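Local structure of DNA repair protein RAD7 (Saccharomyces cerevisiae, 5ZB2) at residues S210-Y215 against K240-G245. The protein takes part in global genome nucleotide excision repair, removing damage from nontranscribed DNA as a component of the global genome repair complex. Residues are numbered along the deposited sequence; the frame is centred on the assembly and turned at random.
Sequences SLCIEY and KLVLNG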
loop_
_atom_site.group_PDB
_atom_site.type_symbol
_atom_site.label_atom_id
_atom_site.label_comp_id
_atom_site.label_asym_id
_atom_site.label_seq_id
_atom_site.Cartn_x
_atom_site.Cartn_y
_atom_site.Cartn_z
ATOM N N SER A 210 -29.378 -17.403 -11.165
ATOM C CA SER A 210 -28.710 -18.058 -10.040
ATOM C C SER A 210 -29.120 -17.408 -8.726
ATOM O O SER A 210 -28.837 -16.228 -8.498
ATOM C CB SER A 210 -27.187 -18.006 -10.197
ATOM O OG SER A 210 -26.748 -18.881 -11.220
ATOM N N LEU A 211 -29.759 -18.190 -7.858
ATOM C CA LEU A 211 -30.162 -17.750 -6.529
ATOM C C LEU A 211 -29.616 -18.724 -5.502
ATOM O O LEU A 211 -29.842 -19.935 -5.612
ATOM C CB LEU A 211 -31.687 -17.673 -6.393
ATOM C CG LEU A 211 -32.171 -17.340 -4.975
ATOM C CD1 LEU A 211 -31.821 -15.910 -4.633
ATOM C CD2 LEU A 211 -33.656 -17.585 -4.828
ATOM N N CYS A 212 -28.902 -18.198 -4.507
ATOM C CA CYS A 212 -28.334 -19.000 -3.429
ATOM C C CYS A 212 -28.699 -18.361 -2.097
ATOM O O CYS A 212 -28.409 -17.181 -1.875
ATOM C CB CYS A 212 -26.812 -19.115 -3.562
ATOM S SG CYS A 212 -26.247 -19.857 -5.109
ATOM N N ILE A 213 -29.333 -19.137 -1.220
ATOM C CA ILE A 213 -29.668 -18.694 0.132
ATOM C C ILE A 213 -29.330 -19.838 1.076
ATOM O O ILE A 213 -29.840 -20.950 0.906
ATOM C CB ILE A 213 -31.149 -18.300 0.284
ATOM C CG1 ILE A 213 -31.518 -17.182 -0.699
ATOM C CG2 ILE A 213 -31.428 -17.869 1.722
ATOM C CD1 ILE A 213 -32.999 -16.786 -0.686
ATOM N N GLU A 214 -28.478 -19.574 2.071
ATOM C CA GLU A 214 -28.027 -20.624 2.974
ATOM C C GLU A 214 -28.056 -20.144 4.418
ATOM O O GLU A 214 -27.587 -19.046 4.724
ATOM C CB GLU A 214 -26.613 -21.089 2.617
ATOM C CG GLU A 214 -26.414 -21.405 1.150
ATOM C CD GLU A 214 -25.051 -22.012 0.869
ATOM O OE1 GLU A 214 -24.916 -23.248 0.972
ATOM O OE2 GLU A 214 -24.112 -21.252 0.554
ATOM N N TYR A 215 -28.599 -20.985 5.297
ATOM C CA TYR A 215 -28.530 -20.830 6.744
ATOM C C TYR A 215 -28.920 -19.428 7.201
ATOM O O TYR A 215 -28.088 -18.691 7.742
ATOM C CB TYR A 215 -27.123 -21.204 7.219
ATOM C CG TYR A 215 -26.695 -22.523 6.623
ATOM C CD1 TYR A 215 -27.322 -23.699 6.997
ATOM C CD2 TYR A 215 -25.703 -22.587 5.655
ATOM C CE1 TYR A 215 -26.967 -24.908 6.440
ATOM C CE2 TYR A 215 -25.337 -23.793 5.089
ATOM C CZ TYR A 215 -25.975 -24.954 5.488
ATOM O OH TYR A 215 -25.625 -26.168 4.939
ATOM N N LYS A 240 -29.726 -22.067 -11.506
ATOM C CA LYS A 240 -29.102 -22.502 -10.259
ATOM C C LYS A 240 -29.989 -22.086 -9.099
ATOM O O LYS A 240 -30.197 -20.889 -8.876
ATOM C CB LYS A 240 -27.700 -21.897 -10.110
ATOM C CG LYS A 240 -26.996 -22.227 -8.799
ATOM C CD LYS A 240 -25.602 -21.612 -8.757
ATOM C CE LYS A 240 -24.798 -22.094 -7.565
ATOM N NZ LYS A 240 -23.405 -21.567 -7.593
ATOM N N LEU A 241 -30.503 -23.067 -8.358
ATOM C CA LEU A 241 -31.300 -22.809 -7.164
ATOM C C LEU A 241 -30.688 -23.550 -5.985
ATOM O O LEU A 241 -30.605 -24.783 -5.997
ATOM C CB LEU A 241 -32.755 -23.240 -7.370
ATOM C CG LEU A 241 -33.682 -23.008 -6.174
ATOM C CD1 LEU A 241 -33.793 -21.527 -5.860
ATOM C CD2 LEU A 241 -35.056 -23.612 -6.432
ATOM N N VAL A 242 -30.277 -22.800 -4.964
ATOM C CA VAL A 242 -29.644 -23.357 -3.772
ATOM C C VAL A 242 -30.345 -22.774 -2.552
ATOM O O VAL A 242 -30.274 -21.564 -2.310
ATOM C CB VAL A 242 -28.135 -23.059 -3.730
ATOM C CG1 VAL A 242 -27.520 -23.488 -2.390
ATOM C CG2 VAL A 242 -27.418 -23.768 -4.878
ATOM N N LEU A 243 -31.021 -23.632 -1.788
ATOM C CA LEU A 243 -31.700 -23.243 -0.550
ATOM C C LEU A 243 -31.311 -24.268 0.514
ATOM O O LEU A 243 -31.958 -25.311 0.643
ATOM C CB LEU A 243 -33.210 -23.179 -0.738
ATOM C CG LEU A 243 -33.742 -22.219 -1.805
ATOM C CD1 LEU A 243 -35.228 -22.465 -2.051
ATOM C CD2 LEU A 243 -33.492 -20.773 -1.396
ATOM N N ASN A 244 -30.263 -23.967 1.277
ATOM C CA ASN A 244 -29.750 -24.871 2.297
ATOM C C ASN A 244 -30.025 -24.307 3.685
ATOM O O ASN A 244 -29.840 -23.112 3.931
ATOM C CB ASN A 244 -28.248 -25.104 2.120
ATOM C CG ASN A 244 -27.892 -25.627 0.738
ATOM O OD1 ASN A 244 -28.713 -26.247 0.060
ATOM N ND2 ASN A 244 -26.658 -25.375 0.313
ATOM N N GLY A 245 -30.467 -25.176 4.591
ATOM C CA GLY A 245 -30.746 -24.760 5.949
ATOM C C GLY A 245 -32.002 -23.941 6.130
ATOM O O GLY A 245 -32.232 -23.427 7.229
#
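Ser210 lies beside Lys240 at the start of two parallel strands, with its OG 3.4 Å from Lys240 CB. That hydroxyl also bonds a glycerol, probably from the crystallisation liquor. Both the N and the O of Leu211 bond strand 240-244: N to Lys240 O, and O from Val242 N. Its side chain lies alongside that of Leu241, Leu211 CD2 to Leu241 CD1 at 4.1 Å. In one of its two conformers, Cys212 SG touches Lys240 CE at 3.6 Å and also borders Val242 CB. The extended lysine chain, with CG anti to the backbone N (chi1 177°), runs past this sulfur. Ile213 repeats the double backbone bond, to Val242 O and Asn244 N. Its CB rests 3.8 Å from Leu243 CD2, on the same face as Leu211 and Leu241. Glu214 points with Asn244 to the other face, where Glu214 OE1 accepts a 2.8 Å bond from Asn244 ND2. It is met on the anti side, with carboxylate and amide planes 68° apart. Glu214 OE2 makes a weak hydrogen bond to Ser188 OG of strand 184-188. Asn244 OD1 is bonded by Ser272 OG of strand 270-272 and Glu274 N just after it, so both ends of the amide are used. An alanine at Glu214 would probably leave Asn244 ND2 without this acceptor and its amide less firmly held. Tyr215 N bonds Asn244 O at 2.8 Å, and the same oxygen lies over one face of the ring, toward its rim. This is neighbour-to-neighbour pairing within the leucine-rich repeat solenoid. Leu211 and Leu243 pack on helix 224-234, which connects the strands. The other face is mixed: Cys212 and Val242 sit among polar residues, and side-chain bonds run from Ser188 through Glu214 and Asn244 to Ser272.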